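Side-chain contacts in CYCLIN domain-containing protein (Chaetomium thermophilum, PDB 6Z3U), which probably regulates a cyclin-dependent kinase, as the cyclin subunit of the three-protein CAK (CDK-activating kinase) complex: residues T116-K119 / R120-T124; L88-T91 / F92-E96; S22-P25 / S26-A29; M106-E109 / I110-T113; F80-P83 / A84-L87. All coordinates share one frame; numbering follows the deposited sequence.

In the fold
Each contact spans a single local stretch, so none encloses a long loop; they follow one another in series, without nesting or crossing. Contact 3 comes first, where the loop after helix 16-19 turns into helix 25-48. Contact 5 likewise lies where a loop enters a helix, here helix 83-103, and contact 2 continues directly along that helix. Contact 4 then starts helix 108-124, which contact 1 carries to its end. The ties between helices gather at contact 1: Phe118 packs on Val90, Tyr93 and Thr94 of contact 2 and Tyr122 on Val90, while Ile123 reaches Leu28 of contact 3. Contacts 4 and 5 lie on opposite sides of the chain's centre, their own centres about 27 Å apart.

Contact 1: T116-K119 / R120-T124; sequences TFFK and RFYIT
Phe118 and Tyr122, one helical turn apart, form an edge-to-face aromatic pair. The edge of Tyr122 is directed at the face of Phe118, with the centroids 5.0 Å apart and the planes at 74°. Tyr122 CE2 leads, 3.4 Å from Phe118 CE1 near the rim of the ring. The pairing depends on unlike first torsions: Phe118 sends CG anti to its backbone N (chi1 -174°), toward the following turn, whereas the CG of Tyr122, beside its own N, directs the ring back toward the preceding turn. The hydroxyl of Tyr122 is held elsewhere, by Tyr130 O.

A second pair runs alongside rather than across. The methyl CG2 of Thr116 sits over one face of the Arg120 guanidinium, 3.3 Å from NE, while Thr116 OG1 turns to Ala112 O.

Backbone bonds link the same turns. Arg120 N meets Thr116 O at 2.8 Å and Phe121 N meets Phe117 O at 2.8 Å; Tyr122 N reaches Phe118 O at 3.3 Å.

Phe118 also packs on Tyr93 and Leu97 of helix 83-103, and Phe121 on Met135 of helix 132-146. Aromatic side chains along this helix, packed on its neighbours, form part of the buried packing of the all-helical cyclin fold.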
loop_
_atom_site.group_PDB
_atom_site.type_symbol
_atom_site.label_atom_id
_atom_site.label_comp_id
_atom_site.label_asym_id
_atom_site.label_seq_id
_atom_site.Cartn_x
_atom_site.Cartn_y
_atom_site.Cartn_z
ATOM N N THR A 116 8.411 10.651 6.080
ATOM C CA THR A 116 7.675 11.326 5.016
ATOM C C THR A 116 6.305 11.790 5.498
ATOM O O THR A 116 5.877 12.908 5.188
ATOM C CB THR A 116 7.534 10.402 3.806
ATOM O OG1 THR A 116 8.836 10.037 3.328
ATOM C CG2 THR A 116 6.766 11.096 2.689
ATOM N N PHE A 117 5.597 10.943 6.253
ATOM C CA PHE A 117 4.343 11.377 6.860
ATOM C C PHE A 117 4.556 12.612 7.729
ATOM O O PHE A 117 3.722 13.525 7.744
ATOM C CB PHE A 117 3.732 10.251 7.696
ATOM C CG PHE A 117 3.148 9.122 6.889
ATOM C CD1 PHE A 117 3.007 9.217 5.513
ATOM C CD2 PHE A 117 2.727 7.962 7.518
ATOM C CE1 PHE A 117 2.466 8.177 4.782
ATOM C CE2 PHE A 117 2.184 6.917 6.794
ATOM C CZ PHE A 117 2.054 7.025 5.424
ATOM N N PHE A 118 5.664 12.652 8.471
ATOM C CA PHE A 118 5.946 13.805 9.318
ATOM C C PHE A 118 6.137 15.061 8.476
ATOM O O PHE A 118 5.554 16.111 8.766
ATOM C CB PHE A 118 7.175 13.522 10.183
ATOM C CG PHE A 118 7.468 14.595 11.194
ATOM C CD1 PHE A 118 6.831 14.599 12.424
ATOM C CD2 PHE A 118 8.401 15.584 10.926
ATOM C CE1 PHE A 118 7.100 15.580 13.355
ATOM C CE2 PHE A 118 8.678 16.565 11.855
ATOM C CZ PHE A 118 8.027 16.563 13.072
ATOM N N LYS A 119 6.944 14.967 7.415
ATOM C CA LYS A 119 7.167 16.127 6.557
ATOM C C LYS A 119 5.885 16.545 5.852
ATOM O O LYS A 119 5.608 17.740 5.702
ATOM C CB LYS A 119 8.254 15.826 5.524
ATOM C CG LYS A 119 9.637 15.599 6.102
ATOM C CD LYS A 119 10.652 15.312 5.000
ATOM C CE LYS A 119 11.407 16.566 4.578
ATOM N NZ LYS A 119 12.063 17.271 5.719
ATOM N N ARG A 120 5.091 15.571 5.410
ATOM C CA ARG A 120 3.841 15.894 4.735
ATOM C C ARG A 120 2.825 16.497 5.695
ATOM O O ARG A 120 2.041 17.367 5.298
ATOM C CB ARG A 120 3.267 14.636 4.082
ATOM C CG ARG A 120 4.065 14.131 2.893
ATOM C CD ARG A 120 3.411 12.897 2.310
ATOM N NE ARG A 120 4.147 12.357 1.175
ATOM C CZ ARG A 120 3.745 11.314 0.458
ATOM N NH1 ARG A 120 2.611 10.695 0.762
ATOM N NH2 ARG A 120 4.476 10.890 -0.563
ATOM N N PHE A 121 2.829 16.066 6.957
ATOM C CA PHE A 121 1.872 16.602 7.918
ATOM C C PHE A 121 2.094 18.093 8.137
ATOM O O PHE A 121 1.132 18.868 8.203
ATOM C CB PHE A 121 1.984 15.846 9.242
ATOM C CG PHE A 121 1.065 16.357 10.317
ATOM C CD1 PHE A 121 -0.255 15.940 10.377
ATOM C CD2 PHE A 121 1.521 17.256 11.269
ATOM C CE1 PHE A 121 -1.101 16.409 11.366
ATOM C CE2 PHE A 121 0.678 17.729 12.258
ATOM C CZ PHE A 121 -0.634 17.305 12.306
ATOM N N TYR A 122 3.354 18.512 8.235
ATOM C CA TYR A 122 3.704 19.875 8.607
ATOM C C TYR A 122 3.920 20.784 7.402
ATOM O O TYR A 122 4.543 21.844 7.543
ATOM C CB TYR A 122 4.945 19.861 9.503
ATOM C CG TYR A 122 4.611 19.546 10.945
ATOM C CD1 TYR A 122 3.653 20.282 11.625
ATOM C CD2 TYR A 122 5.228 18.496 11.615
ATOM C CE1 TYR A 122 3.330 20.002 12.931
ATOM C CE2 TYR A 122 4.909 18.206 12.930
ATOM C CZ TYR A 122 3.956 18.965 13.578
ATOM O OH TYR A 122 3.616 18.702 14.883
ATOM N N ILE A 123 3.437 20.404 6.222
ATOM C CA ILE A 123 3.360 21.303 5.098
ATOM C C ILE A 123 1.923 21.731 4.873
ATOM O O ILE A 123 1.672 22.869 4.438
ATOM C CB ILE A 123 3.948 20.660 3.806
ATOM C CG1 ILE A 123 3.692 21.560 2.598
ATOM C CG2 ILE A 123 3.376 19.276 3.592
ATOM C CD1 ILE A 123 4.507 21.193 1.389
ATOM N N THR A 124 0.971 20.868 5.211
ATOM C CA THR A 124 -0.423 21.259 5.271
ATOM C C THR A 124 -0.798 21.865 6.613
ATOM O O THR A 124 -1.814 22.564 6.702
ATOM C CB THR A 124 -1.348 20.064 5.004
ATOM O OG1 THR A 124 -1.073 19.019 5.944
ATOM C CG2 THR A 124 -1.155 19.529 3.593
#

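Contact 2: L88-T91 / F92-E96; sequences LLVT and FYTAE
Tyr93 overlaps the backbone of Leu89, its ring approaching Leu89 O obliquely. This is i to i+4 packing inside helix 83-103, a helix of the all-helical cyclin fold. With CG set beside its backbone N (chi1 -76°), Tyr93 leans back along the helix, and its CD2 comes 4.3 Å from Leu89 CB. The same Leu89 O accepts the backbone N of Tyr93 at 2.9 Å and lies near the ring plane of Phe92, at that ring's edge. Phe92 in turn places CD2 over the centre of the Tyr93 ring, so one face of the tyrosine is covered by its sequence neighbour.

The tip of Tyr93 serves another part of the fold: its hydroxyl is hydrogen-bonded to Arg354 NE of helix 343-358, a helix that also receives Leu88, Leu89 and Phe92, and, weakly, to Gln133 OE1. A phenylalanine here would keep the ring but is likely to leave Arg354 and Gln133 without this hydroxyl partner, weakening the polar tie from helix 83-103 to its neighbours.

On another side of the helix, Val90 and Thr94 look toward helix 108-124 and both touch Phe118. Thr91 turns its hydroxyl back to Leu87 O, and its own carbonyl receives Ala95 N at 3.2 Å. Thr94 N meets Val90 O at 2.8 Å; Thr94 OG1 also points to this oxygen, but at a separation so short that the detail is doubtful. Val90 CG1 stands 3.9 Å from Thr94 OG1.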
loop_
_atom_site.group_PDB
_atom_site.type_symbol
_atom_site.label_atom_id
_atom_site.label_comp_id
_atom_site.label_asym_id
_atom_site.label_seq_id
_atom_site.Cartn_x
_atom_site.Cartn_y
_atom_site.Cartn_z
ATOM N N LEU A 88 12.847 24.848 10.177
ATOM C CA LEU A 88 14.037 24.392 10.889
ATOM C C LEU A 88 13.680 23.358 11.950
ATOM O O LEU A 88 14.394 22.364 12.120
ATOM C CB LEU A 88 14.760 25.586 11.514
ATOM C CG LEU A 88 16.277 25.472 11.693
ATOM C CD1 LEU A 88 16.864 26.809 12.125
ATOM C CD2 LEU A 88 16.636 24.394 12.697
ATOM N N LEU A 89 12.580 23.571 12.674
ATOM C CA LEU A 89 12.180 22.602 13.688
ATOM C C LEU A 89 11.718 21.299 13.049
ATOM O O LEU A 89 11.948 20.217 13.599
ATOM C CB LEU A 89 11.079 23.184 14.572
ATOM C CG LEU A 89 11.484 24.290 15.550
ATOM C CD1 LEU A 89 10.301 24.684 16.424
ATOM C CD2 LEU A 89 12.660 23.858 16.413
ATOM N N VAL A 90 11.062 21.380 11.890
ATOM C CA VAL A 90 10.662 20.164 11.189
ATOM C C VAL A 90 11.888 19.336 10.832
ATOM O O VAL A 90 11.896 18.109 10.986
ATOM C CB VAL A 90 9.833 20.512 9.939
ATOM C CG1 VAL A 90 9.599 19.267 9.092
ATOM C CG2 VAL A 90 8.516 21.138 10.341
ATOM N N THR A 91 12.948 19.994 10.358
ATOM C CA THR A 91 14.169 19.275 10.017
ATOM C C THR A 91 14.814 18.676 11.259
ATOM O O THR A 91 15.303 17.541 11.226
ATOM C CB THR A 91 15.143 20.214 9.304
ATOM O OG1 THR A 91 14.471 20.858 8.214
ATOM C CG2 THR A 91 16.340 19.449 8.768
ATOM N N PHE A 92 14.823 19.423 12.364
ATOM C CA PHE A 92 15.414 18.915 13.597
ATOM C C PHE A 92 14.661 17.689 14.097
ATOM O O PHE A 92 15.270 16.682 14.477
ATOM C CB PHE A 92 15.429 20.019 14.658
ATOM C CG PHE A 92 15.763 19.531 16.040
ATOM C CD1 PHE A 92 17.072 19.258 16.399
ATOM C CD2 PHE A 92 14.766 19.359 16.987
ATOM C CE1 PHE A 92 17.381 18.812 17.671
ATOM C CE2 PHE A 92 15.070 18.913 18.261
ATOM C CZ PHE A 92 16.379 18.640 18.603
ATOM N N TYR A 93 13.328 17.752 14.097
ATOM C CA TYR A 93 12.528 16.647 14.607
ATOM C C TYR A 93 12.426 15.493 13.618
ATOM O O TYR A 93 12.147 14.364 14.036
ATOM C CB TYR A 93 11.131 17.145 14.985
ATOM C CG TYR A 93 11.116 17.917 16.287
ATOM C CD1 TYR A 93 11.370 17.280 17.495
ATOM C CD2 TYR A 93 10.858 19.282 16.310
ATOM C CE1 TYR A 93 11.367 17.979 18.688
ATOM C CE2 TYR A 93 10.851 19.991 17.502
ATOM C CZ TYR A 93 11.106 19.331 18.687
ATOM O OH TYR A 93 11.101 20.019 19.880
ATOM N N THR A 94 12.639 15.743 12.325
ATOM C CA THR A 94 12.745 14.636 11.378
ATOM C C THR A 94 14.001 13.814 11.646
ATOM O O THR A 94 13.992 12.587 11.495
ATOM C CB THR A 94 12.748 15.162 9.942
ATOM O OG1 THR A 94 11.591 15.980 9.724
ATOM C CG2 THR A 94 12.736 14.009 8.947
ATOM N N ALA A 95 15.095 14.475 12.033
ATOM C CA ALA A 95 16.304 13.747 12.397
ATOM C C ALA A 95 16.113 12.996 13.707
ATOM O O ALA A 95 16.591 11.866 13.857
ATOM C CB ALA A 95 17.487 14.710 12.496
ATOM N N GLU A 96 15.421 13.610 14.670
ATOM C CA GLU A 96 15.130 12.921 15.923
ATOM C C GLU A 96 14.209 11.733 15.682
ATOM O O GLU A 96 14.357 10.682 16.318
ATOM C CB GLU A 96 14.507 13.893 16.925
ATOM C CG GLU A 96 14.317 13.315 18.322
ATOM C CD GLU A 96 13.895 14.363 19.335
ATOM O OE1 GLU A 96 12.716 14.774 19.317
ATOM O OE2 GLU A 96 14.745 14.780 20.150
#

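Contact 3: S22-P25 / S26-A29; sequences SFSP and SQLA
Phe23 stands at about a right angle to Leu28, its ring reaching forward past the start of helix 25-48. The closest approach joins Phe23 CD2 to Leu28 CD1 at 3.4 Å, the methyl meeting the ring obliquely. Phe23 is also crossed nearly perpendicularly by Gln27, whose CB lies 3.7 Å from Phe23 CB, so two successive residues of the first turn lie against the aromatic side chain.

Ser24, next after Phe23 in the chain, is the N-cap. Its OG, turned into the position between backbone N and carbonyl carbon (chi1 69°), accepts Gln27 N at 3.2 Å with an angle of 159° at the hydrogen. Phe23 just before the cap and Leu28 in the fourth helical position then meet as a hydrophobic staple, closing the apolar side of a helix start whose polar side is capped. Pro25 follows in the first turn, where it has no N-H to offer.

Ser24 OG has a further partner in Glu67 of the RING-type domain-containing chain, and Leu28 packs on Phe232 and His233 of helix 230-233. The backbone of Ser24 is used as well: its O receives Leu28 N at 2.8 Å.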
loop_
_atom_site.group_PDB
_atom_site.type_symbol
_atom_site.label_atom_id
_atom_site.label_comp_id
_atom_site.label_asym_id
_atom_site.label_seq_id
_atom_site.Cartn_x
_atom_site.Cartn_y
_atom_site.Cartn_z
ATOM N N SER A 22 3.897 16.026 -4.847
ATOM C CA SER A 22 5.021 16.371 -5.709
ATOM C C SER A 22 4.763 17.762 -6.262
ATOM O O SER A 22 3.752 17.985 -6.934
ATOM C CB SER A 22 5.197 15.356 -6.843
ATOM O OG SER A 22 5.667 14.110 -6.352
ATOM N N PHE A 23 5.666 18.696 -5.963
ATOM C CA PHE A 23 5.516 20.084 -6.368
ATOM C C PHE A 23 6.869 20.627 -6.799
ATOM O O PHE A 23 7.899 19.958 -6.685
ATOM C CB PHE A 23 4.950 20.948 -5.234
ATOM C CG PHE A 23 4.032 20.207 -4.306
ATOM C CD1 PHE A 23 2.691 20.055 -4.612
ATOM C CD2 PHE A 23 4.509 19.676 -3.118
ATOM C CE1 PHE A 23 1.843 19.375 -3.758
ATOM C CE2 PHE A 23 3.666 18.998 -2.257
ATOM C CZ PHE A 23 2.331 18.850 -2.576
ATOM N N SER A 24 6.853 21.854 -7.304
ATOM C CA SER A 24 8.075 22.584 -7.580
ATOM C C SER A 24 8.545 23.311 -6.321
ATOM O O SER A 24 7.734 23.623 -5.443
ATOM C CB SER A 24 7.848 23.593 -8.700
ATOM O OG SER A 24 6.998 24.645 -8.273
ATOM N N PRO A 25 9.840 23.590 -6.205
ATOM C CA PRO A 25 10.316 24.321 -5.019
ATOM C C PRO A 25 9.570 25.621 -4.781
ATOM O O PRO A 25 9.367 26.008 -3.623
ATOM C CB PRO A 25 11.800 24.560 -5.331
ATOM C CG PRO A 25 12.168 23.461 -6.274
ATOM C CD PRO A 25 10.944 23.218 -7.109
ATOM N N SER A 26 9.140 26.303 -5.844
ATOM C CA SER A 26 8.367 27.527 -5.663
ATOM C C SER A 26 6.994 27.218 -5.083
ATOM O O SER A 26 6.506 27.939 -4.206
ATOM C CB SER A 26 8.238 28.267 -6.994
ATOM O OG SER A 26 7.609 29.526 -6.822
ATOM N N GLN A 27 6.360 26.143 -5.556
ATOM C CA GLN A 27 5.073 25.739 -5.001
ATOM C C GLN A 27 5.209 25.313 -3.545
ATOM O O GLN A 27 4.342 25.618 -2.717
ATOM C CB GLN A 27 4.485 24.603 -5.837
ATOM C CG GLN A 27 3.905 25.045 -7.170
ATOM C CD GLN A 27 3.622 23.876 -8.095
ATOM O OE1 GLN A 27 4.147 23.811 -9.206
ATOM N NE2 GLN A 27 2.794 22.943 -7.638
ATOM N N LEU A 28 6.296 24.610 -3.211
ATOM C CA LEU A 28 6.490 24.147 -1.842
ATOM C C LEU A 28 6.624 25.320 -0.879
ATOM O O LEU A 28 6.020 25.320 0.199
ATOM C CB LEU A 28 7.725 23.251 -1.762
ATOM C CG LEU A 28 7.727 22.182 -0.669
ATOM C CD1 LEU A 28 6.708 21.102 -0.985
ATOM C CD2 LEU A 28 9.112 21.574 -0.509
ATOM N N ALA A 29 7.410 26.330 -1.250
ATOM C CA ALA A 29 7.591 27.477 -0.369
ATOM C C ALA A 29 6.271 28.207 -0.151
ATOM O O ALA A 29 5.906 28.527 0.986
ATOM C CB ALA A 29 8.646 28.419 -0.950
#

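Contact 4: M106-E109 / I110-T113; sequences MSDE and IKAT
Lys111 NZ has three oxygen partners: it makes a weak hydrogen bond to Met106 O at 3.1 Å, a salt bridge to Asp108 OD1 at 3.5 Å, and a salt bridge to Asp102 OD1, its strongest partner. The lysine gets there by setting CG beside its backbone N (chi1 -61°) and running back past the helix start, with a bend at the last torsion that brings the ammonium to the preceding loop. Asp108 crosses it obliquely and shares its charge, since OD2 forms a salt bridge with Arg222 NE. Such a cluster would be expected to keep these groups ionised.

Ser107 occupies the N-cap of helix 108-124, and its carbonyl starts the helical bonding: Lys111 N meets Ser107 O at 3.0 Å. The serine hydroxyl lies against Ile110, with OG 3.1 Å from CG1. Ser107 also packs on Arg250 of the kinase chain, which brings this start of a cyclin-fold helix next to the kinase.

Met106 approaches the same isoleucine on another branch. The two side chains cross at about a right angle, SD lying 3.9 Å from Ile110 CG2, and both touch Cys144 of helix 132-146.

One turn on, Glu109 O accepts Thr113 N at 3.1 Å. Thr113 OG1 is 3.0 Å from Glu109 O too, but which acceptor takes its proton is not settled, as His187 and Glu147 are also hydrogen-bonding partners, while the Glu109 carboxylate reaches away to a salt bridge with Arg190.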
loop_
_atom_site.group_PDB
_atom_site.type_symbol
_atom_site.label_atom_id
_atom_site.label_comp_id
_atom_site.label_asym_id
_atom_site.label_seq_id
_atom_site.Cartn_x
_atom_site.Cartn_y
_atom_site.Cartn_z
ATOM N N MET A 106 13.713 -0.396 13.744
ATOM C CA MET A 106 12.657 -0.467 12.748
ATOM C C MET A 106 13.256 -0.602 11.351
ATOM O O MET A 106 14.396 -0.210 11.091
ATOM C CB MET A 106 11.765 0.770 12.811
ATOM C CG MET A 106 10.912 0.850 14.056
ATOM S SD MET A 106 9.947 2.369 14.086
ATOM C CE MET A 106 8.945 2.125 15.549
ATOM N N SER A 107 12.464 -1.167 10.445
ATOM C CA SER A 107 12.920 -1.360 9.077
ATOM C C SER A 107 13.128 -0.017 8.383
ATOM O O SER A 107 12.524 0.997 8.744
ATOM C CB SER A 107 11.913 -2.207 8.298
ATOM O OG SER A 107 10.602 -1.689 8.427
ATOM N N ASP A 108 14.006 -0.019 7.377
ATOM C CA ASP A 108 14.285 1.206 6.636
ATOM C C ASP A 108 13.028 1.746 5.964
ATOM O O ASP A 108 12.827 2.963 5.893
ATOM C CB ASP A 108 15.377 0.957 5.596
ATOM C CG ASP A 108 16.755 0.795 6.217
ATOM O OD1 ASP A 108 16.912 1.087 7.422
ATOM O OD2 ASP A 108 17.686 0.375 5.493
ATOM N N GLU A 109 12.177 0.857 5.447
ATOM C CA GLU A 109 10.954 1.317 4.793
ATOM C C GLU A 109 10.005 1.975 5.784
ATOM O O GLU A 109 9.301 2.925 5.423
ATOM C CB GLU A 109 10.267 0.149 4.089
ATOM C CG GLU A 109 11.077 -0.453 2.952
ATOM C CD GLU A 109 10.264 -0.619 1.684
ATOM O OE1 GLU A 109 10.566 0.061 0.683
ATOM O OE2 GLU A 109 9.309 -1.428 1.695
ATOM N N ILE A 110 9.966 1.493 7.028
ATOM C CA ILE A 110 9.123 2.125 8.038
ATOM C C ILE A 110 9.657 3.513 8.373
ATOM O O ILE A 110 8.912 4.500 8.372
ATOM C CB ILE A 110 9.029 1.237 9.292
ATOM C CG1 ILE A 110 8.125 0.031 9.018
ATOM C CG2 ILE A 110 8.506 2.039 10.476
ATOM C CD1 ILE A 110 8.052 -0.971 10.156
ATOM N N LYS A 111 10.956 3.607 8.667
ATOM C CA LYS A 111 11.560 4.900 8.970
ATOM C C LYS A 111 11.245 5.919 7.883
ATOM O O LYS A 111 10.774 7.026 8.163
ATOM C CB LYS A 111 13.073 4.748 9.120
ATOM C CG LYS A 111 13.514 3.820 10.232
ATOM C CD LYS A 111 15.025 3.637 10.209
ATOM C CE LYS A 111 15.484 2.668 11.281
ATOM N NZ LYS A 111 16.672 1.884 10.848
ATOM N N ALA A 112 11.498 5.552 6.625
ATOM C CA ALA A 112 11.306 6.494 5.529
ATOM C C ALA A 112 9.845 6.903 5.399
ATOM O O ALA A 112 9.544 8.065 5.102
ATOM C CB ALA A 112 11.814 5.881 4.224
ATOM N N THR A 113 8.921 5.963 5.617
ATOM C CA THR A 113 7.502 6.293 5.538
ATOM C C THR A 113 7.077 7.185 6.697
ATOM O O THR A 113 6.342 8.160 6.501
ATOM C CB THR A 113 6.668 5.015 5.521
ATOM O OG1 THR A 113 6.896 4.312 4.293
ATOM C CG2 THR A 113 5.187 5.341 5.648
#

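Contact 5: F80-P83 / A84-L87; sequences FLTP and AEEL
Glu85 doubles back over Thr82 from its first carbon onward. Its CB rests 3.5 Å from Thr82 O; CG comes next, 3.6 Å from Thr82 OG1, and CD passes the same hydroxyl. With CG beside the backbone N (chi1 -64°) and the rest of the chain extended, the carboxylate is carried to the loop side of the helix start. There OE2 takes Thr82 N at 3.3 Å, an almost linear bond (178°) that arrives on the anti side, 34° out of the carboxylate plane. Thr82 OG1 adds a weak hydrogen bond to OE2 at 3.0 Å, and Leu81 CD2 lies 3.8 Å from that oxygen. The other oxygen, OE1, is hydrogen-bonded elsewhere in the structure.

Thr82 is the N-cap of helix 83-103, and the glutamate three residues on supplies one half of a capping box, the side chain returning to the N-cap N-H; the reciprocal bond from the Thr82 side chain is absent. With an alanine here, Thr82 N would probably lose this acceptor, and Lys356 the salt-bridge partner it has in OE2.

Thr82 O receives Glu86 N at 2.6 Å, and Pro83 O receives Leu87 N at 2.9 Å. Glu86 sends its carboxylate elsewhere, OE1 accepting from Asn36 ND2 of helix 25-48, a nitrogen that also binds Leu81 O.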
loop_
_atom_site.group_PDB
_atom_site.type_symbol
_atom_site.label_atom_id
_atom_site.label_comp_id
_atom_site.label_asym_id
_atom_site.label_seq_id
_atom_site.Cartn_x
_atom_site.Cartn_y
_atom_site.Cartn_z
ATOM N N PHE A 80 5.439 35.255 16.603
ATOM C CA PHE A 80 5.171 33.995 15.926
ATOM C C PHE A 80 6.411 33.525 15.172
ATOM O O PHE A 80 7.246 34.327 14.751
ATOM C CB PHE A 80 3.992 34.152 14.966
ATOM C CG PHE A 80 2.699 34.488 15.653
ATOM C CD1 PHE A 80 1.886 33.493 16.168
ATOM C CD2 PHE A 80 2.301 35.807 15.789
ATOM C CE1 PHE A 80 0.702 33.807 16.804
ATOM C CE2 PHE A 80 1.116 36.125 16.422
ATOM C CZ PHE A 80 0.317 35.125 16.930
ATOM N N LEU A 81 6.519 32.209 15.000
ATOM C CA LEU A 81 7.670 31.632 14.316
ATOM C C LEU A 81 7.718 32.069 12.856
ATOM O O LEU A 81 6.683 32.232 12.204
ATOM C CB LEU A 81 7.628 30.106 14.401
ATOM C CG LEU A 81 7.881 29.454 15.760
ATOM C CD1 LEU A 81 8.052 27.954 15.596
ATOM C CD2 LEU A 81 9.113 30.050 16.428
ATOM N N THR A 82 8.942 32.259 12.344
ATOM C CA THR A 82 9.145 32.549 10.934
ATOM C C THR A 82 9.032 31.259 10.120
ATOM O O THR A 82 9.384 30.181 10.607
ATOM C CB THR A 82 10.525 33.167 10.715
ATOM O OG1 THR A 82 10.974 33.785 11.927
ATOM C CG2 THR A 82 10.497 34.210 9.615
ATOM N N PRO A 83 8.536 31.337 8.878
ATOM C CA PRO A 83 8.483 30.122 8.044
ATOM C C PRO A 83 9.792 29.347 8.017
ATOM O O PRO A 83 9.773 28.111 8.022
ATOM C CB PRO A 83 8.116 30.675 6.659
ATOM C CG PRO A 83 7.323 31.906 6.949
ATOM C CD PRO A 83 7.908 32.494 8.211
ATOM N N ALA A 84 10.933 30.041 7.992
ATOM C CA ALA A 84 12.221 29.357 8.029
ATOM C C ALA A 84 12.457 28.702 9.384
ATOM O O ALA A 84 12.939 27.565 9.452
ATOM C CB ALA A 84 13.347 30.341 7.706
ATOM N N GLU A 85 12.122 29.401 10.473
ATOM C CA GLU A 85 12.229 28.796 11.797
ATOM C C GLU A 85 11.249 27.645 11.959
ATOM O O GLU A 85 11.538 26.679 12.672
ATOM C CB GLU A 85 11.980 29.844 12.880
ATOM C CG GLU A 85 13.015 30.955 12.926
ATOM C CD GLU A 85 12.718 31.991 13.995
ATOM O OE1 GLU A 85 13.671 32.649 14.465
ATOM O OE2 GLU A 85 11.533 32.147 14.364
ATOM N N GLU A 86 10.089 27.732 11.307
ATOM C CA GLU A 86 9.144 26.623 11.315
ATOM C C GLU A 86 9.742 25.418 10.604
ATOM O O GLU A 86 9.695 24.293 11.114
ATOM C CB GLU A 86 7.835 27.062 10.659
ATOM C CG GLU A 86 6.575 26.531 11.325
ATOM C CD GLU A 86 5.310 27.119 10.726
ATOM O OE1 GLU A 86 5.007 28.293 11.017
ATOM O OE2 GLU A 86 4.613 26.406 9.976
ATOM N N LEU A 87 10.318 25.642 9.418
ATOM C CA LEU A 87 10.946 24.562 8.665
ATOM C C LEU A 87 12.174 24.015 9.379
ATOM O O LEU A 87 12.524 22.843 9.200
ATOM C CB LEU A 87 11.329 25.063 7.272
ATOM C CG LEU A 87 11.931 24.061 6.286
ATOM C CD1 LEU A 87 11.047 22.839 6.146
ATOM C CD2 LEU A 87 12.141 24.732 4.937
#